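Local coordinates for protein cysteine desulfurase (Thermococcus onnurineus, PDB 5B87) that probably catalyses the pyridoxal-phosphate-dependent removal of sulfur from L-cysteine, passing the sulfur to a carrier and releasing L-alanine, at residues M21-D26 against F394-S399; N35-F40 against S367-S372; L319-T324 against R338-H343; V347-P352 against G388-S393. All coordinates share one frame; numbering follows the deposited sequence.

Contact 1: residues M21-D26 against F394-S399; sequences MRIPED and FHVYNS
Pro24 and Ile23 pack against the turn at Val396 in a buried, largely apolar contact that ties the N-terminal part of the chain to the loop between strand 389-393 and helix 400-413. No hydrogen bond crosses the interface, and Pro24 does most of the touching. The CB-CG side of its ring rests on backbone carbonyls, with Pro24 CB 3.2 Å from Val396 O and Pro24 CG 3.6 Å from Asn398 O; Pro24 CG also meets Ser399 CB at 3.9 Å. Proline suits this place because its compact ring offers polarised C-H groups to the carbonyl oxygens and because it readily takes a cis peptide bond. That cis bond before Pro24 folds the chain sharply, so that Ile23 can reach the same turn. There Ile23 CG2 touches Val396 CG2 at 3.8 Å, the two branched side chains crossing at about a right angle. Each of these methyls stands opposite its own backbone N across the CA-CB bond.

Both partners are braced internally. His395 to Asn398 form a type I turn, and Asn398 OD1 folds back to accept His395 N at 2.8 Å in the plane of its carbonyl. On the other side Asp26 OD2 takes Arg22 N at 2.8 Å, the donor lying above the carboxylate plane, while Asp26 N returns a bond to Arg22 O.

Ser399 caps helix 400-413 through Glu402 N, and Asn398 ND2 reaches Tyr39 O on strand 38-39. Ile23 also packs on Arg311 of helix 309-329 and Ile307 of helix 291-307, which places the contact where these elements converge.

Contact 2: residues N35-F40 against S367-S372; sequences NEVIYF and SIMVRS
Ile38 and Tyr39 pair in parallel with Ile368 and Met369, through three backbone hydrogen bonds. Ile38 N donates to Ser367 O at 2.9 Å, Met369 N to Ile38 O at 3.0 Å, and Phe40 N to Met369 O at 2.9 Å. The first two are nearly straight, whereas the last is more bent, with 134° at the hydrogen. A CA-H...O contact from Ile368 to Ile38 O adds to them.

This is the edge pairing of a four-stranded mixed sheet in the small domain of a fold-type I PLP enzyme, to which both ends of the chain contribute. Ser367, with its positive phi, is the C-prime residue of a Schellman motif, so the chain leaves helix 356-365 and enters the strand directly.

Apolar packing follows the two faces. Ile38 and Ile368 lie side by side, pointing the same way, with Ile38 CB 3.8 Å from Ile368 CG1; their beta-branched chains suit strands packed against helix 400-413. On the face of Tyr39, the flexible Met369 bends at chi2 (-62°) and chi3, bringing Met369 CE 4.0 Å from Val37 CG1. Nearer its backbone, Met369 CG lies 4.1 Å from Tyr39 CD1. Leu74 and His72 of the second subunit pack against this face.

Contact 3: residues L319-T324 against R338-H343; sequences LVKRTT and RNLKKH
The chain at 319-324 is regular helix, part of helix 309-329, and faces a loop at 338-343 that contains a short 3-10 segment. Their backbones stay well apart: the nearest CA atoms, those of Lys321 and Leu340, are 7.3 Å from each other, so side chains must bridge the gap. The loop shapes itself with an Asx turn, Asn339 OD1 accepting Lys341 N from above its carbonyl plane, and with a backbone bond from Lys342 N to Asn339 O. These bonds set up the 3-10 turn that presents Leu340 to the helix.

Leu340 is the central side chain. Its CD2 methyl settles against the helix, with Leu340 CD2 4.0 Å from Lys321 CA and 4.2 Å from Thr324 CG2. Here leucine has the reach that the separated backbones require. Only the inner part of Lys321 takes part, its CG lying across the leucine, while the chain runs out and bends at its last torsion, taking NZ away to a salt bridge with Glu325. Val320 completes the patch: Val320 CG1 stands 4.3 Å from Leu340 CG and 4.1 Å from His343 ND1. That methyl is placed there by a chi1 of 170°, which turns it opposite the backbone N. The imidazole of His343 is itself held by NE2 bonding to Tyr335 O.

With no hydrogen bond or ion pair between the segments, the association rests on shape and the burial of carbon. Lys321 at the margin combines an apolar stem inside the contact with a charged end paired outside it, and buried His343 finds its polar partner beyond the two segments.

Contact 4: residues V347-P352 against G388-S393; sequences VSFNVP and GTVRAS. With ALA (alanine), chain F.
Val347 and Phe349 each form a two-way hydrogen-bonded pair across antiparallel strands. Val347 N donates to Ala392 O at 2.9 Å, and Ala392 N answers to Val347 O at 3.2 Å. Phe349 N reaches Val390 O at 2.8 Å and Val390 N returns to Phe349 O at 2.7 Å. Past the end of the strand, Asn350 ND2 continues the pairing by donating to Gly388 O at 3.0 Å within both amide planes; it also bonds to Tyr335 OH.

Strand 346-349 is outermost and 389-393 inner in the small domain's mixed sheet; on the far side of the former, loop residues Tyr335 and Pro333 bond to the backbone of Ser348 and Asn350. On one face, Val390 CG1 lies over the Phe349 ring in a CH-pi contact and small Ala392 CB fits at its edge. The other is polar: Ser348 OG bonds to Ala186 O, and Thr389 OG1 to His375 NE2.

From this polar face Arg391 reaches the bound alanine, the product expected of a cysteine desulfurase. Its chain runs extended before bending at chi3 (72°), and the guanidinium meets the carboxylate edge-on: Arg391 NH1 to alanine OXT at 3.1 Å and Arg391 NH2 to alanine O at 3.0 Å. Asp41 pairs with NH2 and probably steadies the guanidinium, while Asn185 O accepts from NH1.

Contacts 2 and 4 build the same four-stranded sheet from its two edges and meet where strands 368-373 and 389-393 run side by side; Arg371 O probably accepts Arg391 N there. Backbone hydrogen bonds dominate both, whereas contacts 1 and 3 join loops to their surroundings by packing without a hydrogen bond between the segments. All four are mostly buried; contacts 2 and 3 each reach the surface at one residue, Glu36 and Lys321. Segment 394-399 of contact 1 follows directly on strand 389-393 of contact 4, and its Phe394 packs on Thr323 of contact 3, as does Val347 of contact 4. Direct ligand binding belongs to contact 4; the dimer partner touches contact 2.

Contact 1: residues M21-D26 against F394-S399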
# COMPACT_ATOMS: atom_id res chain seq x y z
N MET B 21 -32.58 -8.77 -2.17
CA MET B 21 -31.83 -9.16 -3.34
C MET B 21 -31.97 -10.62 -3.58
O MET B 21 -32.16 -11.34 -2.66
CB MET B 21 -30.37 -8.98 -3.05
CG MET B 21 -29.77 -7.73 -3.60
SD MET B 21 -28.27 -7.41 -2.71
CE MET B 21 -27.26 -6.81 -4.02
N ARG B 22 -31.81 -11.05 -4.81
CA ARG B 22 -31.82 -12.44 -5.10
C ARG B 22 -30.37 -12.82 -5.21
O ARG B 22 -29.61 -12.17 -5.87
CB ARG B 22 -32.57 -12.72 -6.37
CG ARG B 22 -33.98 -12.21 -6.34
CD ARG B 22 -34.84 -13.05 -7.23
NE ARG B 22 -34.20 -13.19 -8.51
CZ ARG B 22 -34.15 -14.32 -9.18
NH1 ARG B 22 -34.72 -15.40 -8.71
NH2 ARG B 22 -33.54 -14.34 -10.33
N ILE B 23 -29.99 -13.88 -4.54
CA ILE B 23 -28.65 -14.37 -4.54
C ILE B 23 -28.65 -15.69 -5.28
O ILE B 23 -29.44 -16.53 -4.95
CB ILE B 23 -28.16 -14.53 -3.10
CG1 ILE B 23 -27.88 -13.15 -2.54
CG2 ILE B 23 -26.98 -15.48 -2.98
CD1 ILE B 23 -27.83 -13.10 -1.05
N PRO B 24 -27.74 -15.94 -6.31
CA PRO B 24 -26.77 -14.88 -6.61
C PRO B 24 -27.05 -13.92 -7.76
O PRO B 24 -26.25 -13.08 -8.03
CB PRO B 24 -25.53 -15.69 -6.95
CG PRO B 24 -26.06 -16.81 -7.72
CD PRO B 24 -27.42 -17.10 -7.24
N GLU B 25 -28.18 -14.05 -8.42
CA GLU B 25 -28.51 -13.23 -9.53
C GLU B 25 -28.24 -11.74 -9.41
O GLU B 25 -27.71 -11.18 -10.31
CB GLU B 25 -29.96 -13.44 -9.90
CG GLU B 25 -30.32 -14.82 -10.38
CD GLU B 25 -30.52 -15.82 -9.27
OE1 GLU B 25 -30.34 -15.51 -8.10
OE2 GLU B 25 -30.89 -16.94 -9.57
N ASP B 26 -28.61 -11.11 -8.31
CA ASP B 26 -28.38 -9.67 -8.19
C ASP B 26 -26.93 -9.22 -8.03
O ASP B 26 -26.60 -8.16 -8.45
CB ASP B 26 -29.36 -8.99 -7.24
CG ASP B 26 -30.79 -9.12 -7.70
OD1 ASP B 26 -31.02 -9.25 -8.88
OD2 ASP B 26 -31.71 -9.13 -6.90
N PHE B 394 -15.07 -20.01 -3.74
CA PHE B 394 -16.25 -19.29 -4.07
C PHE B 394 -16.52 -18.00 -3.34
O PHE B 394 -15.93 -17.66 -2.37
CB PHE B 394 -17.47 -20.15 -3.75
CG PHE B 394 -17.38 -21.55 -4.22
CD1 PHE B 394 -17.48 -21.85 -5.55
CD2 PHE B 394 -17.23 -22.57 -3.33
CE1 PHE B 394 -17.40 -23.15 -5.98
CE2 PHE B 394 -17.17 -23.87 -3.75
CZ PHE B 394 -17.24 -24.16 -5.08
N HIS B 395 -17.52 -17.34 -3.86
CA HIS B 395 -18.07 -16.17 -3.29
C HIS B 395 -19.55 -16.15 -3.59
O HIS B 395 -20.04 -16.96 -4.32
CB HIS B 395 -17.36 -14.90 -3.67
CG HIS B 395 -17.43 -13.88 -2.58
ND1 HIS B 395 -16.46 -12.93 -2.39
CD2 HIS B 395 -18.34 -13.68 -1.62
CE1 HIS B 395 -16.78 -12.19 -1.36
NE2 HIS B 395 -17.92 -12.62 -0.88
N VAL B 396 -20.23 -15.19 -3.00
CA VAL B 396 -21.66 -15.03 -3.09
C VAL B 396 -22.21 -14.95 -4.50
O VAL B 396 -23.25 -15.40 -4.75
CB VAL B 396 -22.16 -13.92 -2.16
CG1 VAL B 396 -21.76 -12.58 -2.67
CG2 VAL B 396 -23.65 -14.00 -1.99
N TYR B 397 -21.45 -14.41 -5.42
CA TYR B 397 -21.84 -14.36 -6.81
C TYR B 397 -21.71 -15.68 -7.55
O TYR B 397 -22.09 -15.72 -8.71
CB TYR B 397 -21.09 -13.29 -7.56
CG TYR B 397 -19.61 -13.23 -7.28
CD1 TYR B 397 -18.72 -14.07 -7.91
CD2 TYR B 397 -19.11 -12.31 -6.40
CE1 TYR B 397 -17.35 -14.00 -7.66
CE2 TYR B 397 -17.77 -12.22 -6.16
CZ TYR B 397 -16.90 -13.05 -6.79
OH TYR B 397 -15.60 -12.92 -6.48
N ASN B 398 -21.13 -16.74 -6.95
CA ASN B 398 -20.99 -17.99 -7.74
C ASN B 398 -22.33 -18.72 -7.66
O ASN B 398 -23.08 -18.48 -6.73
CB ASN B 398 -19.84 -18.87 -7.25
CG ASN B 398 -18.49 -18.25 -7.52
OD1 ASN B 398 -17.75 -17.96 -6.59
ND2 ASN B 398 -18.18 -18.00 -8.80
N SER B 399 -22.60 -19.62 -8.58
CA SER B 399 -23.94 -20.25 -8.65
C SER B 399 -23.83 -21.76 -8.64
O SER B 399 -22.81 -22.39 -9.04
CB SER B 399 -24.69 -19.79 -9.87
OG SER B 399 -24.07 -20.32 -11.02

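Contact 2: residues N35-F40 against S367-S372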
# COMPACT_ATOMS: atom_id res chain seq x y z
N ASN B 35 -20.19 -13.09 -16.75
CA ASN B 35 -20.82 -13.50 -17.97
C ASN B 35 -19.80 -14.10 -18.89
O ASN B 35 -20.13 -14.62 -19.91
CB ASN B 35 -21.39 -12.32 -18.73
CG ASN B 35 -22.56 -11.69 -18.05
OD1 ASN B 35 -22.49 -10.56 -17.66
ND2 ASN B 35 -23.64 -12.42 -17.93
N GLU B 36 -18.54 -13.98 -18.52
CA GLU B 36 -17.47 -14.49 -19.34
C GLU B 36 -16.82 -15.77 -18.86
O GLU B 36 -16.50 -16.60 -19.66
CB GLU B 36 -16.38 -13.44 -19.51
CG GLU B 36 -16.82 -12.09 -20.00
CD GLU B 36 -17.29 -12.10 -21.43
OE1 GLU B 36 -18.50 -11.92 -21.67
OE2 GLU B 36 -16.45 -12.28 -22.33
N VAL B 37 -16.62 -15.90 -17.56
CA VAL B 37 -15.99 -17.06 -16.99
C VAL B 37 -16.72 -17.55 -15.77
O VAL B 37 -17.62 -16.93 -15.30
CB VAL B 37 -14.54 -16.77 -16.54
CG1 VAL B 37 -13.65 -16.46 -17.70
CG2 VAL B 37 -14.44 -15.68 -15.51
N ILE B 38 -16.28 -18.69 -15.26
CA ILE B 38 -16.77 -19.27 -14.04
C ILE B 38 -15.58 -18.94 -13.15
O ILE B 38 -14.54 -19.51 -13.31
CB ILE B 38 -17.06 -20.75 -14.22
CG1 ILE B 38 -18.35 -20.92 -14.99
CG2 ILE B 38 -17.23 -21.43 -12.89
CD1 ILE B 38 -18.80 -22.35 -15.13
N TYR B 39 -15.73 -17.98 -12.25
CA TYR B 39 -14.60 -17.54 -11.48
C TYR B 39 -14.61 -18.28 -10.14
O TYR B 39 -15.42 -17.97 -9.26
CB TYR B 39 -14.58 -16.00 -11.28
CG TYR B 39 -13.29 -15.49 -10.62
CD1 TYR B 39 -12.12 -15.28 -11.35
CD2 TYR B 39 -13.22 -15.34 -9.26
CE1 TYR B 39 -10.93 -14.85 -10.72
CE2 TYR B 39 -12.06 -14.92 -8.65
CZ TYR B 39 -10.91 -14.68 -9.39
OH TYR B 39 -9.80 -14.21 -8.73
N PHE B 40 -13.70 -19.25 -10.00
CA PHE B 40 -13.58 -20.07 -8.81
C PHE B 40 -12.19 -19.87 -8.14
O PHE B 40 -11.59 -20.82 -7.57
CB PHE B 40 -13.82 -21.58 -9.16
CG PHE B 40 -15.28 -22.02 -9.31
CD1 PHE B 40 -16.36 -21.17 -9.19
CD2 PHE B 40 -15.54 -23.38 -9.63
CE1 PHE B 40 -17.67 -21.64 -9.39
CE2 PHE B 40 -16.85 -23.87 -9.79
CZ PHE B 40 -17.91 -23.00 -9.69
N SER B 367 -13.07 -22.30 -19.60
CA SER B 367 -13.48 -21.03 -18.98
C SER B 367 -13.82 -21.13 -17.51
O SER B 367 -14.64 -20.36 -17.00
CB SER B 367 -14.64 -20.37 -19.77
OG SER B 367 -14.16 -19.93 -21.05
N ILE B 368 -13.19 -22.08 -16.81
CA ILE B 368 -13.36 -22.20 -15.37
C ILE B 368 -11.98 -21.85 -14.77
O ILE B 368 -11.01 -22.55 -15.04
CB ILE B 368 -13.78 -23.62 -14.98
CG1 ILE B 368 -15.23 -23.88 -15.37
CG2 ILE B 368 -13.59 -23.88 -13.49
CD1 ILE B 368 -15.56 -25.34 -15.58
N MET B 369 -11.94 -20.77 -13.96
CA MET B 369 -10.74 -20.28 -13.32
C MET B 369 -10.55 -20.89 -11.95
O MET B 369 -11.35 -20.70 -11.01
CB MET B 369 -10.77 -18.73 -13.16
CG MET B 369 -11.19 -17.89 -14.37
SD MET B 369 -10.19 -17.98 -15.85
CE MET B 369 -10.94 -19.30 -16.77
N VAL B 370 -9.44 -21.57 -11.80
CA VAL B 370 -9.18 -22.30 -10.60
C VAL B 370 -7.70 -22.09 -10.29
O VAL B 370 -6.96 -21.72 -11.15
CB VAL B 370 -9.64 -23.74 -10.91
CG1 VAL B 370 -8.49 -24.72 -10.98
CG2 VAL B 370 -10.71 -24.19 -9.97
N ARG B 371 -7.26 -22.25 -9.06
CA ARG B 371 -5.83 -22.16 -8.78
C ARG B 371 -5.20 -23.53 -8.51
O ARG B 371 -5.84 -24.44 -7.99
CB ARG B 371 -5.52 -21.23 -7.61
CG ARG B 371 -4.16 -20.55 -7.74
CD ARG B 371 -4.12 -19.12 -7.24
NE ARG B 371 -3.10 -18.34 -7.97
CZ ARG B 371 -3.31 -17.32 -8.80
NH1 ARG B 371 -4.52 -16.82 -9.04
NH2 ARG B 371 -2.26 -16.75 -9.40
N SER B 372 -3.92 -23.65 -8.84
CA SER B 372 -3.17 -24.87 -8.59
C SER B 372 -1.82 -24.58 -7.99
O SER B 372 -1.20 -23.55 -8.28
CB SER B 372 -3.02 -25.63 -9.88
OG SER B 372 -2.29 -24.87 -10.81

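Contact 3: residues L319-T324 against R338-H343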
# COMPACT_ATOMS: atom_id res chain seq x y z
N LEU B 319 -22.65 -24.09 -2.15
CA LEU B 319 -21.74 -24.39 -3.24
C LEU B 319 -20.71 -25.40 -2.84
O LEU B 319 -20.37 -26.27 -3.65
CB LEU B 319 -21.03 -23.15 -3.67
CG LEU B 319 -21.91 -22.01 -4.23
CD1 LEU B 319 -21.07 -20.75 -4.29
CD2 LEU B 319 -22.46 -22.32 -5.61
N VAL B 320 -20.24 -25.28 -1.59
CA VAL B 320 -19.33 -26.25 -0.98
C VAL B 320 -19.98 -27.67 -0.85
O VAL B 320 -19.37 -28.63 -1.19
CB VAL B 320 -18.78 -25.74 0.38
CG1 VAL B 320 -18.04 -26.86 1.12
CG2 VAL B 320 -17.82 -24.56 0.18
N LYS B 321 -21.21 -27.75 -0.37
CA LYS B 321 -22.00 -28.97 -0.26
C LYS B 321 -22.16 -29.68 -1.61
O LYS B 321 -21.84 -30.88 -1.73
CB LYS B 321 -23.37 -28.66 0.36
CG LYS B 321 -24.15 -29.88 0.84
CD LYS B 321 -25.30 -29.46 1.76
CE LYS B 321 -26.01 -30.67 2.40
NZ LYS B 321 -26.56 -31.53 1.32
N ARG B 322 -22.59 -28.98 -2.63
CA ARG B 322 -22.73 -29.59 -3.94
C ARG B 322 -21.39 -30.03 -4.56
O ARG B 322 -21.25 -31.16 -5.06
CB ARG B 322 -23.47 -28.67 -4.88
CG ARG B 322 -23.83 -29.27 -6.27
CD ARG B 322 -24.79 -30.50 -6.24
NE ARG B 322 -24.85 -31.16 -7.54
CZ ARG B 322 -24.33 -32.34 -7.87
NH1 ARG B 322 -23.72 -33.11 -6.98
NH2 ARG B 322 -24.39 -32.76 -9.12
N THR B 323 -20.40 -29.16 -4.54
CA THR B 323 -19.11 -29.44 -5.11
C THR B 323 -18.49 -30.70 -4.53
O THR B 323 -17.98 -31.57 -5.19
CB THR B 323 -18.18 -28.25 -4.83
OG1 THR B 323 -18.68 -27.09 -5.47
CG2 THR B 323 -16.82 -28.52 -5.30
N THR B 324 -18.59 -30.76 -3.24
CA THR B 324 -18.09 -31.80 -2.43
C THR B 324 -18.84 -33.14 -2.66
O THR B 324 -18.22 -34.15 -2.82
CB THR B 324 -18.09 -31.26 -1.00
OG1 THR B 324 -16.77 -31.28 -0.51
CG2 THR B 324 -19.02 -31.92 -0.09
N ARG B 338 -14.49 -32.70 6.78
CA ARG B 338 -15.68 -33.38 6.26
C ARG B 338 -16.91 -32.77 6.92
O ARG B 338 -17.99 -32.82 6.32
CB ARG B 338 -15.67 -34.90 6.52
CG ARG B 338 -14.34 -35.65 6.43
CD ARG B 338 -13.69 -35.64 5.06
NE ARG B 338 -14.47 -36.48 4.18
CZ ARG B 338 -14.32 -36.58 2.86
NH1 ARG B 338 -13.34 -35.91 2.18
NH2 ARG B 338 -15.17 -37.39 2.22
N ASN B 339 -16.75 -32.23 8.14
CA ASN B 339 -17.81 -31.50 8.75
C ASN B 339 -17.90 -30.12 8.07
O ASN B 339 -17.04 -29.25 8.28
CB ASN B 339 -17.59 -31.34 10.25
CG ASN B 339 -18.70 -30.53 10.91
OD1 ASN B 339 -19.78 -30.30 10.31
ND2 ASN B 339 -18.47 -30.13 12.15
N LEU B 340 -18.96 -29.94 7.29
CA LEU B 340 -19.19 -28.73 6.51
C LEU B 340 -19.42 -27.47 7.33
O LEU B 340 -19.23 -26.36 6.84
CB LEU B 340 -20.31 -28.95 5.47
CG LEU B 340 -19.82 -29.42 4.07
CD1 LEU B 340 -18.49 -30.17 4.05
CD2 LEU B 340 -20.86 -30.26 3.36
N LYS B 341 -19.78 -27.64 8.59
CA LYS B 341 -19.82 -26.51 9.50
C LYS B 341 -18.44 -25.95 9.79
O LYS B 341 -18.33 -24.81 10.16
CB LYS B 341 -20.56 -26.89 10.79
CG LYS B 341 -22.05 -27.09 10.52
CD LYS B 341 -22.82 -27.48 11.77
CE LYS B 341 -24.30 -27.80 11.47
NZ LYS B 341 -25.11 -26.58 11.17
N LYS B 342 -17.38 -26.73 9.64
CA LYS B 342 -16.03 -26.20 9.79
C LYS B 342 -15.27 -26.00 8.48
O LYS B 342 -14.05 -25.91 8.50
CB LYS B 342 -15.21 -27.12 10.71
CG LYS B 342 -15.77 -27.37 12.11
CD LYS B 342 -14.72 -27.18 13.21
CE LYS B 342 -13.48 -28.05 13.04
NZ LYS B 342 -12.17 -27.41 13.42
N HIS B 343 -15.99 -25.90 7.35
CA HIS B 343 -15.39 -25.81 6.02
C HIS B 343 -15.89 -24.54 5.34
O HIS B 343 -17.07 -24.41 5.07
CB HIS B 343 -15.82 -27.03 5.17
CG HIS B 343 -14.80 -27.48 4.17
ND1 HIS B 343 -14.45 -26.75 3.06
CD2 HIS B 343 -14.09 -28.63 4.09
CE1 HIS B 343 -13.56 -27.42 2.36
NE2 HIS B 343 -13.34 -28.57 2.95

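Contact 4: residues V347-P352 against G388-S393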
# COMPACT_ATOMS: atom_id res chain seq x y z
N VAL B 347 -12.51 -25.46 -1.71
CA VAL B 347 -12.38 -26.88 -1.83
C VAL B 347 -11.14 -27.23 -2.61
O VAL B 347 -11.10 -27.09 -3.80
CB VAL B 347 -13.67 -27.66 -2.26
CG1 VAL B 347 -14.94 -26.89 -2.05
CG2 VAL B 347 -13.59 -28.23 -3.65
N SER B 348 -10.14 -27.68 -1.90
CA SER B 348 -8.92 -28.10 -2.52
C SER B 348 -9.13 -29.56 -2.86
O SER B 348 -9.69 -30.29 -2.11
CB SER B 348 -7.78 -27.96 -1.55
OG SER B 348 -7.15 -26.75 -1.69
N PHE B 349 -8.66 -29.98 -4.01
CA PHE B 349 -8.80 -31.36 -4.47
C PHE B 349 -7.63 -31.74 -5.38
O PHE B 349 -6.77 -30.89 -5.69
CB PHE B 349 -10.17 -31.58 -5.16
CG PHE B 349 -10.34 -30.83 -6.42
CD1 PHE B 349 -10.87 -29.51 -6.42
CD2 PHE B 349 -9.99 -31.40 -7.63
CE1 PHE B 349 -11.01 -28.80 -7.62
CE2 PHE B 349 -10.13 -30.69 -8.82
CZ PHE B 349 -10.64 -29.41 -8.82
N ASN B 350 -7.56 -33.02 -5.73
CA ASN B 350 -6.53 -33.56 -6.66
C ASN B 350 -7.19 -34.65 -7.47
O ASN B 350 -8.03 -35.36 -6.93
CB ASN B 350 -5.36 -34.19 -5.91
CG ASN B 350 -4.19 -33.23 -5.70
OD1 ASN B 350 -3.73 -32.55 -6.62
ND2 ASN B 350 -3.69 -33.20 -4.47
N VAL B 351 -6.72 -34.82 -8.69
CA VAL B 351 -7.13 -35.90 -9.56
C VAL B 351 -5.95 -36.84 -9.64
O VAL B 351 -4.96 -36.54 -10.26
CB VAL B 351 -7.42 -35.43 -10.96
CG1 VAL B 351 -7.80 -36.61 -11.81
CG2 VAL B 351 -8.52 -34.42 -10.93
N PRO B 352 -6.10 -38.04 -8.97
CA PRO B 352 -4.94 -38.92 -9.02
C PRO B 352 -4.49 -39.26 -10.42
O PRO B 352 -5.29 -39.66 -11.23
CB PRO B 352 -5.42 -40.15 -8.31
CG PRO B 352 -6.33 -39.62 -7.30
CD PRO B 352 -7.15 -38.77 -8.16
N GLY B 388 0.96 -30.29 -4.44
CA GLY B 388 0.01 -29.21 -4.49
C GLY B 388 -1.38 -29.78 -4.50
O GLY B 388 -1.59 -31.00 -4.36
N THR B 389 -2.33 -28.92 -4.80
CA THR B 389 -3.70 -29.31 -4.98
C THR B 389 -4.25 -28.36 -5.97
O THR B 389 -3.62 -27.40 -6.29
CB THR B 389 -4.52 -29.15 -3.71
OG1 THR B 389 -4.58 -27.79 -3.36
CG2 THR B 389 -3.91 -29.88 -2.62
N VAL B 390 -5.45 -28.61 -6.45
CA VAL B 390 -6.11 -27.68 -7.31
C VAL B 390 -7.20 -27.14 -6.38
O VAL B 390 -7.73 -27.84 -5.55
CB VAL B 390 -6.56 -28.25 -8.67
CG1 VAL B 390 -6.40 -29.74 -8.78
CG2 VAL B 390 -7.92 -27.76 -9.09
N ARG B 391 -7.48 -25.86 -6.50
CA ARG B 391 -8.40 -25.22 -5.61
C ARG B 391 -9.46 -24.37 -6.24
O ARG B 391 -9.21 -23.49 -6.99
CB ARG B 391 -7.56 -24.39 -4.66
CG ARG B 391 -8.26 -23.75 -3.51
CD ARG B 391 -7.36 -22.73 -2.87
NE ARG B 391 -7.19 -21.56 -3.70
CZ ARG B 391 -6.41 -20.54 -3.41
NH1 ARG B 391 -5.70 -20.55 -2.32
NH2 ARG B 391 -6.34 -19.53 -4.22
N ALA B 392 -10.69 -24.66 -5.86
CA ALA B 392 -11.83 -23.93 -6.31
C ALA B 392 -12.29 -23.19 -5.10
O ALA B 392 -12.42 -23.77 -4.07
CB ALA B 392 -12.91 -24.84 -6.81
N SER B 393 -12.54 -21.91 -5.24
CA SER B 393 -13.00 -21.09 -4.15
C SER B 393 -14.14 -20.24 -4.62
O SER B 393 -14.17 -19.82 -5.73
CB SER B 393 -11.88 -20.28 -3.52
OG SER B 393 -11.12 -19.62 -4.45
N ALA F . -3.71 -15.87 0.01
CA ALA F . -4.01 -15.92 -1.46
C ALA F . -4.06 -17.33 -2.11
O ALA F . -4.35 -17.48 -3.26
CB ALA F . -3.13 -15.00 -2.34
OXT ALA F . -3.85 -18.20 -1.50